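Local structure of protein kinase domain-containing protein (Chaetomium thermophilum, 6Z3U) at residues L359-R362 / T363-D367. The protein is probably a cyclin-dependent serine/threonine kinase of the CDK7 type that, in the CAK complex, transfers phosphate from ATP to proteins such as the RNA polymerase II tail. Numbering follows the deposited sequence.
Sequences LLWR and TLQLD
Gln365 folds back over one face of the Trp361 indole where helix 353-363 gives way to the loop that follows. A bend at chi2 (-62°) returns its amide to the helix, where Gln365 NE2 donates to Trp361 O at 2.8 Å in a nearly straight bond, the oxygen lying in the amide plane and the nitrogen well above the carbonyl plane. Gln365 NE2 also sits over the centre of the indole face, 3.2 Å from Trp361 CE2, with ring and amide planes 62° apart; OE1 takes a hydrogen bond from Lys370. An alanine in place of Trp361 would probably leave the Gln365 amide without its aromatic cover and Trp340 O without the indole N-H.

Along the backbone, Thr363 N reaches Leu359 O at 3.1 Å, while Leu364 N bonds weakly to Leu360 O and Trp361 O. With OG1 set between its backbone N and carbonyl carbon (chi1 64°), Thr363 donates a hydrogen bond from OG1 to Leu360 O at 2.6 Å, tilted from the carbonyl plane. Leu360 CD2 meets Leu364 CD1 at 3.5 Å.

In the kinase C-lobe, Arg371 hydrogen-bonds Gln365 O through NE, and Leu360, Thr363 and Leu364 pack on helix 276-291, Leu360 also touching Phe349 of helix 342-349.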
# COMPACT_ATOMS: atom_id res chain seq x y z
N LEU B 359 -23.89 19.94 4.65
CA LEU B 359 -22.75 19.04 4.47
C LEU B 359 -22.60 18.10 5.65
O LEU B 359 -22.41 16.89 5.48
CB LEU B 359 -21.48 19.86 4.26
CG LEU B 359 -20.19 19.09 4.01
CD1 LEU B 359 -20.32 18.26 2.75
CD2 LEU B 359 -19.00 20.03 3.92
N LEU B 360 -22.67 18.64 6.87
CA LEU B 360 -22.54 17.80 8.07
C LEU B 360 -23.55 16.67 8.04
O LEU B 360 -23.21 15.51 8.31
CB LEU B 360 -22.73 18.66 9.32
CG LEU B 360 -22.03 18.25 10.62
CD1 LEU B 360 -22.93 18.59 11.82
CD2 LEU B 360 -21.64 16.78 10.66
N TRP B 361 -24.80 16.98 7.71
CA TRP B 361 -25.86 15.98 7.73
C TRP B 361 -25.64 14.90 6.68
O TRP B 361 -25.97 13.73 6.91
CB TRP B 361 -27.21 16.66 7.51
CG TRP B 361 -28.37 15.74 7.41
CD1 TRP B 361 -29.03 15.13 8.44
CD2 TRP B 361 -29.02 15.32 6.21
NE1 TRP B 361 -30.05 14.36 7.95
CE2 TRP B 361 -30.07 14.46 6.58
CE3 TRP B 361 -28.82 15.59 4.85
CZ2 TRP B 361 -30.91 13.86 5.65
CZ3 TRP B 361 -29.65 15.00 3.93
CH2 TRP B 361 -30.69 14.14 4.33
N ARG B 362 -25.07 15.26 5.52
CA ARG B 362 -24.83 14.26 4.49
C ARG B 362 -23.70 13.31 4.88
O ARG B 362 -23.70 12.15 4.47
CB ARG B 362 -24.52 14.92 3.15
CG ARG B 362 -25.68 15.73 2.58
CD ARG B 362 -25.47 16.04 1.11
NE ARG B 362 -26.37 17.10 0.64
CZ ARG B 362 -27.64 16.90 0.29
NH1 ARG B 362 -28.18 15.69 0.36
NH2 ARG B 362 -28.37 17.93 -0.13
N THR B 363 -22.73 13.79 5.67
CA THR B 363 -21.64 12.93 6.10
C THR B 363 -22.05 11.96 7.20
O THR B 363 -21.35 10.96 7.42
CB THR B 363 -20.45 13.75 6.61
OG1 THR B 363 -20.85 14.48 7.78
CG2 THR B 363 -19.97 14.73 5.54
N LEU B 364 -23.17 12.21 7.87
CA LEU B 364 -23.63 11.39 8.98
C LEU B 364 -24.90 10.63 8.62
O LEU B 364 -25.82 10.51 9.43
CB LEU B 364 -23.84 12.23 10.23
CG LEU B 364 -22.62 13.04 10.68
CD1 LEU B 364 -22.91 13.77 11.99
CD2 LEU B 364 -21.39 12.16 10.81
N GLN B 365 -24.97 10.14 7.39
CA GLN B 365 -26.06 9.25 6.99
C GLN B 365 -25.79 7.85 7.53
O GLN B 365 -24.68 7.33 7.40
CB GLN B 365 -26.20 9.22 5.47
CG GLN B 365 -26.62 10.54 4.86
CD GLN B 365 -27.99 10.98 5.35
OE1 GLN B 365 -29.00 10.36 5.03
NE2 GLN B 365 -28.02 12.05 6.13
N LEU B 366 -26.82 7.25 8.14
CA LEU B 366 -26.64 5.94 8.75
C LEU B 366 -26.25 4.90 7.71
O LEU B 366 -25.24 4.20 7.87
CB LEU B 366 -27.93 5.53 9.46
CG LEU B 366 -28.33 6.46 10.62
CD1 LEU B 366 -29.76 6.19 11.05
CD2 LEU B 366 -27.37 6.28 11.78
N ASP B 367 -27.02 4.79 6.64
CA ASP B 367 -26.70 3.83 5.59
C ASP B 367 -25.52 4.35 4.78
O ASP B 367 -25.63 5.41 4.15
CB ASP B 367 -27.92 3.62 4.69
CG ASP B 367 -27.75 2.45 3.75
OD1 ASP B 367 -26.61 1.97 3.58
OD2 ASP B 367 -28.77 2.01 3.17